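Long-range contacts in macrophage migration inhibitory factor-like protein (Leishmania major, PDB 3FWT), which belongs to the macrophage migration inhibitory factor family, whose small subunits assemble as trimers, with two helices packed against a beta-sheet in each subunit: residues A78-V83 and F119-K124; F23-V28 and A62-T67; M46-E51 and K95-R100. One frame throughout, in Å; residues are numbered along the deposited sequence.

Contact 1 of 3, residues A78-V83 and F119-K124; sequences AAYVRV and FYYSTK
V83 O accepts Y121 N at 2.7 Å, the shortest polar bond of this contact, and the CA-H of Y120 leans on the same oxygen more weakly. The bond belongs to a beta-alpha-beta unit in which strands 79-85 and 116-128 run parallel, joined by helix 92-109. R82 lies level with F119, and V83 with Y120. F119 spends both its backbone groups on the partner strand: its N reaches V81 O at 2.9 Å, and its O receives V83 N at 2.8 Å in a nearly straight bond (171°).

V83 and Y120 stand side by side on the face that carries the helix, where Y120 also touches P94, M97 and I101. The valine's CG2 sits over one face of the tyrosine ring, 4.1 Å from its centroid, a CH-pi contact well served by a compact branched side chain. Y120 OH, at the far end of the ring, bonds to T98.

Y80, R82, F119 and Y121 occupy the other face. With CG anti to its backbone N (chi1 157°), Y80 sends its ring along the strand toward F119, and Y80 CE1 comes within 3.4 Å of F119 CD1, the planes inclined at 44°. The hydroxyls of Y80 and Y121 both bond to E84 of a neighbouring subunit; a long aromatic side chain with a polar end suits such an interface. R82 pairs its charge with E84 of its own chain, while its aliphatic part crosses Y121 and brings R82 CG to the ring edge, 3.7 Å from Y121 CD1.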
ATOM      1  N   ALA A  78      11.482  12.391  -3.640  1.00 10.79           N
ATOM      2  CA  ALA A  78      11.852  11.004  -3.529  1.00 10.38           C
ATOM      3  C   ALA A  78      10.641  10.161  -4.032  1.00 12.53           C
ATOM      4  O   ALA A  78       9.517  10.681  -4.227  1.00  8.91           O
ATOM      5  CB  ALA A  78      12.079  10.720  -2.033  1.00 10.91           C
ATOM      6  N   ALA A  79      10.859   8.869  -4.247  1.00 11.73           N
ATOM      7  CA  ALA A  79       9.792   8.034  -4.773  1.00 11.56           C
ATOM      8  C   ALA A  79       9.759   6.697  -4.079  1.00 13.65           C
ATOM      9  O   ALA A  79      10.814   6.189  -3.674  1.00 15.11           O
ATOM     10  CB  ALA A  79      10.021   7.804  -6.311  1.00 11.31           C
ATOM     11  N   TYR A  80       8.580   6.062  -4.029  1.00 12.64           N
ATOM     12  CA  TYR A  80       8.492   4.656  -3.556  1.00 12.66           C
ATOM     13  C   TYR A  80       7.576   3.961  -4.530  1.00 12.93           C
ATOM     14  O   TYR A  80       6.495   4.522  -4.871  1.00 10.62           O
ATOM     15  CB  TYR A  80       7.916   4.622  -2.117  1.00 10.97           C
ATOM     16  CG  TYR A  80       7.285   3.319  -1.735  1.00 14.04           C
ATOM     17  CD1 TYR A  80       8.019   2.282  -1.166  1.00 14.99           C
ATOM     18  CD2 TYR A  80       5.948   3.100  -1.986  1.00 17.27           C
ATOM     19  CE1 TYR A  80       7.379   1.082  -0.814  1.00 18.27           C
ATOM     20  CE2 TYR A  80       5.324   1.909  -1.650  1.00 12.72           C
ATOM     21  CZ  TYR A  80       6.055   0.915  -1.062  1.00 17.53           C
ATOM     22  OH  TYR A  80       5.422  -0.305  -0.810  1.00 21.38           O
ATOM     23  N   VAL A  81       7.992   2.781  -5.029  1.00 10.87           N
ATOM     24  CA  VAL A  81       7.103   2.016  -5.931  1.00 10.24           C
ATOM     25  C   VAL A  81       6.822   0.644  -5.378  1.00 12.94           C
ATOM     26  O   VAL A  81       7.800  -0.045  -4.963  1.00 13.42           O
ATOM     27  CB  VAL A  81       7.800   1.863  -7.297  1.00 10.25           C
ATOM     28  CG1 VAL A  81       6.936   0.995  -8.239  1.00 12.78           C
ATOM     29  CG2 VAL A  81       8.110   3.323  -7.867  1.00  8.91           C
ATOM     30  N   ARG A  82       5.533   0.237  -5.306  1.00 12.42           N
ATOM     31  CA  ARG A  82       5.195  -1.075  -4.779  1.00 11.76           C
ATOM     32  C   ARG A  82       4.734  -1.919  -5.987  1.00 12.82           C
ATOM     33  O   ARG A  82       3.790  -1.536  -6.691  1.00 12.81           O
ATOM     34  CB  ARG A  82       4.057  -0.990  -3.767  1.00 14.59           C
ATOM     35  CG  ARG A  82       3.771  -2.339  -3.055  1.00 12.49           C
ATOM     36  CD  ARG A  82       2.782  -2.205  -1.937  1.00 16.99           C
ATOM     37  NE  ARG A  82       1.383  -2.105  -2.425  1.00 23.57           N
ATOM     38  CZ  ARG A  82       0.685  -0.954  -2.560  1.00 24.65           C
ATOM     39  NH1 ARG A  82       1.218   0.209  -2.193  1.00 26.96           N
ATOM     40  NH2 ARG A  82      -0.568  -0.957  -3.024  1.00 23.44           N
ATOM     41  N   VAL A  83       5.403  -3.052  -6.249  1.00 11.47           N
ATOM     42  CA  VAL A  83       5.059  -3.877  -7.395  1.00 13.52           C
ATOM     43  C   VAL A  83       4.407  -5.119  -6.812  1.00 12.78           C
ATOM     44  O   VAL A  83       4.990  -5.770  -5.942  1.00 13.91           O
ATOM     45  CB  VAL A  83       6.300  -4.330  -8.163  1.00 12.89           C
ATOM     46  CG1 VAL A  83       5.931  -5.109  -9.513  1.00 11.29           C
ATOM     47  CG2 VAL A  83       7.237  -3.108  -8.442  1.00 12.83           C
ATOM     48  N   PHE A 119       9.800  -1.916  -3.951  1.00 14.57           N
ATOM     49  CA  PHE A 119       9.546  -3.169  -3.226  1.00 15.43           C
ATOM     50  C   PHE A 119       8.602  -4.084  -4.020  1.00 16.45           C
ATOM     51  O   PHE A 119       7.656  -3.612  -4.625  1.00 16.75           O
ATOM     52  CB  PHE A 119       8.855  -2.899  -1.897  1.00 13.60           C
ATOM     53  CG  PHE A 119       9.730  -2.267  -0.889  1.00 17.74           C
ATOM     54  CD1 PHE A 119      10.151  -0.958  -1.051  1.00 18.64           C
ATOM     55  CD2 PHE A 119      10.070  -2.937   0.268  1.00 20.66           C
ATOM     56  CE1 PHE A 119      10.922  -0.399  -0.105  1.00 22.45           C
ATOM     57  CE2 PHE A 119      10.865  -2.350   1.217  1.00 18.76           C
ATOM     58  CZ  PHE A 119      11.280  -1.082   1.013  1.00 21.42           C
ATOM     59  N   TYR A 120       8.852  -5.401  -4.013  1.00 17.09           N
ATOM     60  CA  TYR A 120       8.035  -6.321  -4.774  1.00 15.70           C
ATOM     61  C   TYR A 120       7.317  -7.292  -3.810  1.00 16.54           C
ATOM     62  O   TYR A 120       7.935  -7.924  -2.880  1.00 15.54           O
ATOM     63  CB  TYR A 120       8.874  -7.175  -5.777  1.00 15.78           C
ATOM     64  CG  TYR A 120       9.681  -6.363  -6.738  1.00 13.58           C
ATOM     65  CD1 TYR A 120      10.717  -5.599  -6.298  1.00 15.30           C
ATOM     66  CD2 TYR A 120       9.324  -6.281  -8.080  1.00 11.76           C
ATOM     67  CE1 TYR A 120      11.450  -4.830  -7.178  1.00 15.69           C
ATOM     68  CE2 TYR A 120      10.017  -5.556  -8.948  1.00 15.89           C
ATOM     69  CZ  TYR A 120      11.092  -4.819  -8.505  1.00 11.00           C
ATOM     70  OH  TYR A 120      11.780  -4.052  -9.367  1.00 16.87           O
ATOM     71  N   TYR A 121       6.021  -7.411  -4.006  1.00 15.89           N
ATOM     72  CA  TYR A 121       5.242  -8.370  -3.229  1.00 17.09           C
ATOM     73  C   TYR A 121       4.442  -9.270  -4.171  1.00 17.40           C
ATOM     74  O   TYR A 121       4.210  -8.962  -5.335  1.00 16.51           O
ATOM     75  CB  TYR A 121       4.265  -7.687  -2.257  1.00 15.05           C
ATOM     76  CG  TYR A 121       4.975  -6.802  -1.279  1.00 18.93           C
ATOM     77  CD1 TYR A 121       5.058  -5.435  -1.491  1.00 18.90           C
ATOM     78  CD2 TYR A 121       5.584  -7.325  -0.152  1.00 15.85           C
ATOM     79  CE1 TYR A 121       5.778  -4.639  -0.625  1.00 21.29           C
ATOM     80  CE2 TYR A 121       6.276  -6.538   0.707  1.00 19.06           C
ATOM     81  CZ  TYR A 121       6.380  -5.197   0.492  1.00 18.60           C
ATOM     82  OH  TYR A 121       7.080  -4.434   1.400  1.00 18.74           O
ATOM     83  N   SER A 122       4.007 -10.391  -3.656  1.00 17.73           N
ATOM     84  CA  SER A 122       3.106 -11.221  -4.461  1.00 19.55           C
ATOM     85  C   SER A 122       2.147 -11.981  -3.558  1.00 19.10           C
ATOM     86  O   SER A 122       2.280 -11.997  -2.340  1.00 20.16           O
ATOM     87  CB  SER A 122       3.913 -12.127  -5.414  1.00 19.23           C
ATOM     88  OG  SER A 122       4.629 -13.125  -4.654  1.00 23.79           O
ATOM     89  N   THR A 123       1.111 -12.540  -4.150  1.00 20.34           N
ATOM     90  CA  THR A 123       0.107 -13.234  -3.365  1.00 21.16           C
ATOM     91  C   THR A 123      -0.419 -14.395  -4.211  1.00 21.32           C
ATOM     92  O   THR A 123      -0.278 -14.388  -5.443  1.00 22.01           O
ATOM     93  CB  THR A 123      -1.064 -12.249  -3.053  1.00 19.54           C
ATOM     94  OG1 THR A 123      -2.154 -12.958  -2.482  1.00 21.76           O
ATOM     95  CG2 THR A 123      -1.523 -11.612  -4.318  1.00 18.82           C
ATOM     96  N   LYS A 124      -1.049 -15.375  -3.565  1.00 22.48           N
ATOM     97  CA  LYS A 124      -1.748 -16.433  -4.304  1.00 22.96           C
ATOM     98  C   LYS A 124      -3.201 -16.041  -4.481  1.00 23.02           C
ATOM     99  O   LYS A 124      -3.935 -16.661  -5.237  1.00 22.64           O
ATOM    100  CB  LYS A 124      -1.696 -17.759  -3.530  1.00 23.93           C
ATOM    101  CG  LYS A 124      -0.327 -18.354  -3.400  1.00 28.76           C
ATOM    102  CD  LYS A 124      -0.432 -19.882  -3.130  1.00 34.84           C
ATOM    103  CE  LYS A 124      -1.384 -20.627  -4.138  1.00 38.46           C
ATOM    104  NZ  LYS A 124      -0.870 -20.679  -5.586  1.00 41.12           N
TER

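Contact 2 of 3, residues F23-V28 and A62-T67; sequences FLQTIV and AFSDKT
A62 engages strand 22-28 with both backbone groups, its N giving to L24 O at 2.8 Å and its O receiving T26 N, the pattern of parallel strands in a beta-alpha-beta unit. Its small CB leaves room for the F23 ring, whose CZ lies 3.8 Å from A62 CB. F63 points to the opposite face, beside T26 and directed the same way, with F63 CD2 3.8 Å from T26 CB; the threonine's hydroxyl bonds to Y44.

S64 returns to the face of A62. Its N bonds to T26 O and its O takes V28 N, while S64 OG receives Q25 NE2 at 2.9 Å, almost exactly in the amide plane. Q25 is fully extended (chi2 180°), which carries its amide to the serine, and its OE1 is bound by R82.

At D65 the strand gives way to a turn, and D65 CB still rests against V28 CG2. K66 takes a positive phi (54°), and its NZ forms a salt bridge with D65 OD2, an oxygen that also accepts L32 N. The turn brings T67 N back to V28 O at 2.8 Å. Here T67 CG2 presses tightly on I27 CG2, 3.5 Å away.

Strand 22-28 lies between strand 60-64 and the antiparallel strand 79-85, while F63 packs on R37, L40 and S41 of the connecting helix 34-52.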
ATOM      1  N   PHE A  23       0.548  -5.183 -10.785  1.00 17.69           N
ATOM      2  CA  PHE A  23       0.014  -3.852 -10.331  1.00 15.39           C
ATOM      3  C   PHE A  23       1.219  -3.044  -9.804  1.00 15.30           C
ATOM      4  O   PHE A  23       2.074  -3.602  -9.154  1.00 14.35           O
ATOM      5  CB  PHE A  23      -1.078  -4.008  -9.249  1.00 15.82           C
ATOM      6  CG  PHE A  23      -1.461  -2.678  -8.543  1.00 14.06           C
ATOM      7  CD1 PHE A  23      -2.312  -1.806  -9.140  1.00 14.30           C
ATOM      8  CD2 PHE A  23      -0.925  -2.328  -7.313  1.00 14.50           C
ATOM      9  CE1 PHE A  23      -2.701  -0.587  -8.530  1.00 12.25           C
ATOM     10  CE2 PHE A  23      -1.261  -1.084  -6.700  1.00 12.85           C
ATOM     11  CZ  PHE A  23      -2.150  -0.260  -7.274  1.00 12.06           C
ATOM     12  N   LEU A  24       1.357  -1.774 -10.206  1.00 13.42           N
ATOM     13  CA  LEU A  24       2.364  -0.924  -9.633  1.00 11.94           C
ATOM     14  C   LEU A  24       1.692   0.299  -9.053  1.00 11.66           C
ATOM     15  O   LEU A  24       0.928   1.004  -9.785  1.00 12.40           O
ATOM     16  CB  LEU A  24       3.379  -0.454 -10.678  1.00 11.89           C
ATOM     17  CG  LEU A  24       4.340  -1.592 -11.205  1.00 12.12           C
ATOM     18  CD1 LEU A  24       3.547  -2.305 -12.321  1.00 14.26           C
ATOM     19  CD2 LEU A  24       5.653  -0.847 -11.753  1.00 13.71           C
ATOM     20  N   GLN A  25       2.004   0.549  -7.778  1.00 11.08           N
ATOM     21  CA  GLN A  25       1.719   1.863  -7.180  1.00 11.10           C
ATOM     22  C   GLN A  25       2.961   2.745  -7.009  1.00 11.01           C
ATOM     23  O   GLN A  25       3.905   2.386  -6.329  1.00  9.81           O
ATOM     24  CB  GLN A  25       1.036   1.725  -5.774  1.00 10.64           C
ATOM     25  CG  GLN A  25       0.637   3.158  -5.245  1.00 11.47           C
ATOM     26  CD  GLN A  25      -0.059   3.229  -3.867  1.00 12.74           C
ATOM     27  OE1 GLN A  25      -0.110   2.272  -3.125  1.00 16.54           O
ATOM     28  NE2 GLN A  25      -0.738   4.343  -3.642  1.00 16.37           N
ATOM     29  N   THR A  26       2.913   3.929  -7.605  1.00 10.93           N
ATOM     30  CA  THR A  26       4.015   4.838  -7.589  1.00 11.06           C
ATOM     31  C   THR A  26       3.550   5.953  -6.660  1.00 11.35           C
ATOM     32  O   THR A  26       2.585   6.612  -6.971  1.00 13.02           O
ATOM     33  CB  THR A  26       4.273   5.438  -8.996  1.00 10.30           C
ATOM     34  OG1 THR A  26       4.760   4.414  -9.887  1.00 10.68           O
ATOM     35  CG2 THR A  26       5.324   6.552  -8.939  1.00  9.92           C
ATOM     36  N   ILE A  27       4.308   6.183  -5.603  1.00 10.50           N
ATOM     37  CA  ILE A  27       4.115   7.267  -4.607  1.00 10.45           C
ATOM     38  C   ILE A  27       5.318   8.228  -4.756  1.00  9.27           C
ATOM     39  O   ILE A  27       6.476   7.826  -4.528  1.00 10.18           O
ATOM     40  CB  ILE A  27       3.994   6.722  -3.199  1.00  8.76           C
ATOM     41  CG1 ILE A  27       2.998   5.558  -3.155  1.00 10.74           C
ATOM     42  CG2 ILE A  27       3.721   7.878  -2.137  1.00 13.59           C
ATOM     43  CD1 ILE A  27       2.745   5.024  -1.686  1.00  8.93           C
ATOM     44  N   VAL A  28       5.002   9.472  -5.120  1.00  7.99           N
ATOM     45  CA  VAL A  28       6.005  10.511  -5.349  1.00  9.04           C
ATOM     46  C   VAL A  28       5.651  11.807  -4.639  1.00 11.34           C
ATOM     47  O   VAL A  28       4.479  12.135  -4.480  1.00  7.90           O
ATOM     48  CB  VAL A  28       6.312  10.722  -6.834  1.00  9.13           C
ATOM     49  CG1 VAL A  28       6.716   9.385  -7.431  1.00 10.57           C
ATOM     50  CG2 VAL A  28       5.131  11.258  -7.706  1.00  4.10           C
ATOM     51  N   ALA A  62      -1.083   2.751 -10.769  1.00 11.28           N
ATOM     52  CA  ALA A  62      -1.704   3.820  -9.957  1.00  9.56           C
ATOM     53  C   ALA A  62      -0.641   4.855  -9.561  1.00  9.70           C
ATOM     54  O   ALA A  62       0.437   4.456  -9.287  1.00 10.33           O
ATOM     55  CB  ALA A  62      -2.374   3.261  -8.625  1.00  8.12           C
ATOM     56  N   PHE A  63      -0.974   6.157  -9.575  1.00  9.10           N
ATOM     57  CA  PHE A  63      -0.030   7.258  -9.298  1.00 11.11           C
ATOM     58  C   PHE A  63      -0.550   8.108  -8.165  1.00 10.89           C
ATOM     59  O   PHE A  63      -1.561   8.848  -8.345  1.00 10.69           O
ATOM     60  CB  PHE A  63       0.247   8.118 -10.542  1.00  9.49           C
ATOM     61  CG  PHE A  63       0.822   7.317 -11.680  1.00 11.71           C
ATOM     62  CD1 PHE A  63      -0.019   6.724 -12.606  1.00 15.43           C
ATOM     63  CD2 PHE A  63       2.185   7.070 -11.716  1.00 13.87           C
ATOM     64  CE1 PHE A  63       0.493   5.922 -13.605  1.00 18.52           C
ATOM     65  CE2 PHE A  63       2.746   6.334 -12.720  1.00 15.71           C
ATOM     66  CZ  PHE A  63       1.882   5.725 -13.686  1.00 10.17           C
ATOM     67  N   SER A  64       0.126   8.007  -7.028  1.00  9.66           N
ATOM     68  CA  SER A  64      -0.167   8.925  -5.928  1.00 11.93           C
ATOM     69  C   SER A  64       0.907  10.001  -5.887  1.00 10.52           C
ATOM     70  O   SER A  64       1.911   9.814  -5.222  1.00 12.18           O
ATOM     71  CB  SER A  64      -0.160   8.135  -4.632  1.00 11.96           C
ATOM     72  OG  SER A  64      -1.064   7.015  -4.765  1.00 14.28           O
ATOM     73  N   ASP A  65       0.635  11.162  -6.480  1.00 10.85           N
ATOM     74  CA  ASP A  65       1.639  12.258  -6.515  1.00 11.66           C
ATOM     75  C   ASP A  65       1.447  13.228  -5.348  1.00 11.52           C
ATOM     76  O   ASP A  65       0.558  12.994  -4.504  1.00 10.99           O
ATOM     77  CB  ASP A  65       1.636  12.985  -7.891  1.00 11.59           C
ATOM     78  CG  ASP A  65       0.436  13.914  -8.101  1.00 16.10           C
ATOM     79  OD1 ASP A  65      -0.548  13.769  -7.350  1.00 16.89           O
ATOM     80  OD2 ASP A  65       0.514  14.774  -9.018  1.00 18.54           O
ATOM     81  N   LYS A  66       2.314  14.229  -5.231  1.00 11.58           N
ATOM     82  CA  LYS A  66       2.193  15.190  -4.155  1.00 11.75           C
ATOM     83  C   LYS A  66       2.135  14.539  -2.774  1.00 12.23           C
ATOM     84  O   LYS A  66       1.482  15.064  -1.870  1.00 12.45           O
ATOM     85  CB  LYS A  66       0.939  16.061  -4.387  1.00 13.95           C
ATOM     86  CG  LYS A  66       1.039  16.869  -5.662  1.00 18.39           C
ATOM     87  CD  LYS A  66      -0.046  17.917  -5.585  1.00 24.66           C
ATOM     88  CE  LYS A  66      -1.296  17.398  -6.193  1.00 27.32           C
ATOM     89  NZ  LYS A  66      -0.880  17.330  -7.608  1.00 37.43           N
ATOM     90  N   THR A  67       2.786  13.392  -2.583  1.00 10.11           N
ATOM     91  CA  THR A  67       2.679  12.711  -1.261  1.00  9.95           C
ATOM     92  C   THR A  67       4.008  13.006  -0.584  1.00 10.35           C
ATOM     93  O   THR A  67       5.066  12.591  -1.082  1.00 11.34           O
ATOM     94  CB  THR A  67       2.500  11.231  -1.486  1.00  8.29           C
ATOM     95  OG1 THR A  67       1.236  11.045  -2.188  1.00 11.49           O
ATOM     96  CG2 THR A  67       2.433  10.426  -0.127  1.00  6.82           C
TER

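Contact 3 of 3, residues M46-E51 and K95-R100; sequences MICREE and KMMTPR
An antiparallel helix pair, helices 34-52 and 92-109, is bridged here by a salt-bridge network in which R100 meets both E50 and E51. The segment axes approach to 10.1 Å with their directions 158° apart, and I47 faces M97 where the backbones come nearest.

R100 acts as a knob, its side chain seated among M46, I47, E50 and E51 of the partner helix. Its NH1 and NH2 both close on E50 OE1, each at 2.9 Å, an end-on grip by two nitrogens on one oxygen. NH1 approaches that oxygen on its anti side, close to the carboxylate plane, whereas NH2 comes from well above the plane. R100 NH1 also reaches E51 OE1 at 2.6 Å, using the anti lone pair of a carboxylate turned nearly perpendicular to the guanidinium (88°). Three bonds, all bent, to two acids probably restrain the rotation of the arginine head, and the pair of negative charges probably stabilises its positive one. The bend at chi3 (63°) steers the group to both glutamates.

Beneath the charges the contact is apolar. I47 CG1 lies over one guanidinium face, and I47 CD1 approaches R100 CB at 3.5 Å, so the isoleucine packs on R100 CB and NE while NH1 and NH2 turn to the acids. M97, a flexible chain, slides past E51, its CG 3.7 Å from E51 CB, then touches I47 CG2, and its CE ends 4.0 Å from C48 SG. E51 OE2 meanwhile lies against M96 CB.

Buried I47, C48 and M97 on the inner side, with the ion pairs of R100 on the more exposed side, are in keeping with the paired antiparallel helices that pack on the sheet in the alpha/beta subunit of the macrophage migration inhibitory factor family.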
ATOM      1  N   MET A  46       6.204  -1.839 -20.692  1.00 22.55           N
ATOM      2  CA  MET A  46       7.317  -2.470 -21.361  1.00 22.74           C
ATOM      3  C   MET A  46       8.153  -3.290 -20.408  1.00 22.36           C
ATOM      4  O   MET A  46       8.495  -4.424 -20.683  1.00 21.13           O
ATOM      5  CB  MET A  46       8.276  -1.410 -21.890  1.00 24.83           C
ATOM      6  CG  MET A  46       8.140  -1.001 -23.322  1.00 29.57           C
ATOM      7  SD  MET A  46       9.817  -0.579 -23.951  1.00 39.64           S
ATOM      8  CE  MET A  46      10.324   0.771 -22.848  1.00 38.71           C
ATOM      9  N   ILE A  47       8.576  -2.670 -19.314  1.00 20.42           N
ATOM     10  CA  ILE A  47       9.355  -3.352 -18.323  1.00 18.89           C
ATOM     11  C   ILE A  47       8.679  -4.625 -17.848  1.00 21.01           C
ATOM     12  O   ILE A  47       9.353  -5.647 -17.682  1.00 20.77           O
ATOM     13  CB  ILE A  47       9.612  -2.418 -17.116  1.00 19.45           C
ATOM     14  CG1 ILE A  47      10.441  -1.197 -17.604  1.00 15.33           C
ATOM     15  CG2 ILE A  47      10.257  -3.213 -16.004  1.00 20.71           C
ATOM     16  CD1 ILE A  47      10.419   0.103 -16.670  1.00 14.41           C
ATOM     17  N   CYS A  48       7.368  -4.551 -17.587  1.00 20.82           N
ATOM     18  CA  CYS A  48       6.628  -5.738 -17.188  1.00 22.87           C
ATOM     19  C   CYS A  48       6.566  -6.793 -18.306  1.00 25.22           C
ATOM     20  O   CYS A  48       6.834  -7.966 -18.061  1.00 24.80           O
ATOM     21  CB  CYS A  48       5.232  -5.363 -16.750  1.00 22.71           C
ATOM     22  SG  CYS A  48       5.290  -4.569 -15.122  1.00 21.18           S
ATOM     23  N   ARG A  49       6.230  -6.367 -19.530  1.00 26.49           N
ATOM     24  CA  ARG A  49       6.200  -7.326 -20.605  1.00 29.18           C
ATOM     25  C   ARG A  49       7.529  -8.005 -20.855  1.00 29.71           C
ATOM     26  O   ARG A  49       7.558  -9.236 -20.954  1.00 29.81           O
ATOM     27  CB  ARG A  49       5.649  -6.726 -21.893  1.00 29.08           C
ATOM     28  CG  ARG A  49       4.142  -6.680 -21.762  1.00 31.27           C
ATOM     29  CD  ARG A  49       3.502  -5.739 -22.731  1.00 35.54           C
ATOM     30  NE  ARG A  49       2.179  -5.377 -22.246  1.00 42.34           N
ATOM     31  CZ  ARG A  49       1.798  -4.123 -21.978  1.00 43.38           C
ATOM     32  NH1 ARG A  49       2.625  -3.104 -22.188  1.00 42.56           N
ATOM     33  NH2 ARG A  49       0.568  -3.886 -21.549  1.00 45.63           N
ATOM     34  N   GLU A  50       8.611  -7.230 -20.954  1.00 30.02           N
ATOM     35  CA  GLU A  50       9.920  -7.810 -21.227  1.00 30.92           C
ATOM     36  C   GLU A  50      10.539  -8.580 -20.053  1.00 31.60           C
ATOM     37  O   GLU A  50      11.152  -9.654 -20.259  1.00 29.98           O
ATOM     38  CB  GLU A  50      10.893  -6.743 -21.778  1.00 31.16           C
ATOM     39  CG  GLU A  50      10.317  -5.942 -22.920  1.00 31.37           C
ATOM     40  CD  GLU A  50      11.178  -4.727 -23.358  1.00 35.34           C
ATOM     41  OE1 GLU A  50      12.100  -4.340 -22.605  1.00 31.18           O
ATOM     42  OE2 GLU A  50      10.896  -4.151 -24.452  1.00 33.47           O
ATOM     43  N   GLU A  51      10.395  -8.076 -18.819  1.00 30.36           N
ATOM     44  CA  GLU A  51      11.106  -8.714 -17.722  1.00 30.42           C
ATOM     45  C   GLU A  51      10.275  -9.667 -16.916  1.00 32.56           C
ATOM     46  O   GLU A  51      10.827 -10.511 -16.257  1.00 31.96           O
ATOM     47  CB  GLU A  51      11.806  -7.726 -16.740  1.00 30.27           C
ATOM     48  CG  GLU A  51      12.551  -6.542 -17.348  1.00 24.94           C
ATOM     49  CD  GLU A  51      13.831  -6.941 -18.055  1.00 26.35           C
ATOM     50  OE1 GLU A  51      14.302  -6.159 -18.903  1.00 24.10           O
ATOM     51  OE2 GLU A  51      14.356  -8.043 -17.728  1.00 19.37           O
ATOM     52  N   LYS A  95      15.394  -8.099  -9.970  1.00 20.96           N
ATOM     53  CA  LYS A  95      16.732  -7.521 -10.148  1.00 22.63           C
ATOM     54  C   LYS A  95      16.809  -6.777 -11.443  1.00 21.64           C
ATOM     55  O   LYS A  95      17.522  -5.823 -11.524  1.00 21.53           O
ATOM     56  CB  LYS A  95      17.790  -8.647 -10.256  1.00 21.84           C
ATOM     57  CG  LYS A  95      18.501  -8.979  -8.989  1.00 28.07           C
ATOM     58  CD  LYS A  95      20.029  -8.649  -9.134  1.00 29.51           C
ATOM     59  CE  LYS A  95      20.382  -7.195  -8.637  1.00 32.23           C
ATOM     60  NZ  LYS A  95      21.724  -6.642  -9.047  1.00 28.54           N
ATOM     61  N   MET A  96      16.140  -7.301 -12.480  1.00 21.10           N
ATOM     62  CA  MET A  96      16.173  -6.681 -13.801  1.00 22.16           C
ATOM     63  C   MET A  96      15.223  -5.463 -13.894  1.00 20.17           C
ATOM     64  O   MET A  96      15.471  -4.482 -14.642  1.00 21.29           O
ATOM     65  CB  MET A  96      15.854  -7.679 -14.909  1.00 21.45           C
ATOM     66  CG  MET A  96      16.844  -8.815 -15.118  1.00 25.11           C
ATOM     67  SD  MET A  96      18.497  -8.223 -15.588  1.00 28.77           S
ATOM     68  CE  MET A  96      19.196  -8.616 -14.021  1.00 21.36           C
ATOM     69  N   MET A  97      14.173  -5.503 -13.084  1.00 19.43           N
ATOM     70  CA  MET A  97      13.121  -4.511 -13.206  1.00 19.00           C
ATOM     71  C   MET A  97      13.521  -3.207 -12.513  1.00 17.24           C
ATOM     72  O   MET A  97      13.255  -2.140 -12.997  1.00 17.11           O
ATOM     73  CB  MET A  97      11.853  -5.078 -12.601  1.00 19.74           C
ATOM     74  CG  MET A  97      11.229  -6.201 -13.452  1.00 20.61           C
ATOM     75  SD  MET A  97       9.778  -6.919 -12.712  1.00 25.75           S
ATOM     76  CE  MET A  97       8.554  -5.606 -13.074  1.00 16.07           C
ATOM     77  N   THR A  98      14.115  -3.305 -11.341  1.00 18.14           N
ATOM     78  CA  THR A  98      14.388  -2.118 -10.531  1.00 16.94           C
ATOM     79  C   THR A  98      15.142  -1.010 -11.273  1.00 17.64           C
ATOM     80  O   THR A  98      14.724   0.154 -11.272  1.00 15.51           O
ATOM     81  CB  THR A  98      15.110  -2.574  -9.291  1.00 17.27           C
ATOM     82  OG1 THR A  98      14.194  -3.308  -8.475  1.00 14.90           O
ATOM     83  CG2 THR A  98      15.745  -1.420  -8.499  1.00 16.66           C
ATOM     84  N   PRO A  99      16.251  -1.362 -11.945  1.00 17.54           N
ATOM     85  CA  PRO A  99      16.977  -0.283 -12.576  1.00 17.92           C
ATOM     86  C   PRO A  99      16.150   0.388 -13.686  1.00 17.11           C
ATOM     87  O   PRO A  99      16.309   1.579 -13.912  1.00 16.67           O
ATOM     88  CB  PRO A  99      18.269  -0.960 -13.113  1.00 17.85           C
ATOM     89  CG  PRO A  99      18.152  -2.426 -12.789  1.00 17.77           C
ATOM     90  CD  PRO A  99      17.038  -2.598 -11.792  1.00 19.60           C
ATOM     91  N   ARG A 100      15.266  -0.358 -14.354  1.00 16.53           N
ATOM     92  CA  ARG A 100      14.389   0.237 -15.377  1.00 17.12           C
ATOM     93  C   ARG A 100      13.312   1.124 -14.766  1.00 17.04           C
ATOM     94  O   ARG A 100      13.128   2.238 -15.234  1.00 14.00           O
ATOM     95  CB  ARG A 100      13.817  -0.829 -16.309  1.00 18.23           C
ATOM     96  CG  ARG A 100      14.986  -1.642 -16.964  1.00 21.52           C
ATOM     97  CD  ARG A 100      14.484  -2.709 -17.857  1.00 18.29           C
ATOM     98  NE  ARG A 100      13.754  -2.112 -18.956  1.00 24.87           N
ATOM     99  CZ  ARG A 100      13.119  -2.789 -19.907  1.00 23.48           C
ATOM    100  NH1 ARG A 100      13.146  -4.114 -19.928  1.00 21.40           N
ATOM    101  NH2 ARG A 100      12.447  -2.126 -20.830  1.00 19.17           N
TER

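Contacts 1 and 2 are the parallel strand pairings of two successive beta-alpha-beta units, and contact 3 packs the connecting helices of those units against each other. Strands 22-28 and 79-85 are antiparallel neighbours, which joins the two units into one sheet: Y80 N reaches I27 O at 2.8 Å and R82 NH1 reaches Q25 OE1 at 2.6 Å, with contact centres about 11 Å apart. Contact 3 is centred about 13 Å from contact 1, and Y120 OH spans the layers to T98 OG1 at 2.7 Å. The centres of contacts 2 and 3 lie about 18 Å apart, yet L24 CD1 meets C48 SG at 4.0 Å. All three contacts also reach neighbouring subunits of the trimer.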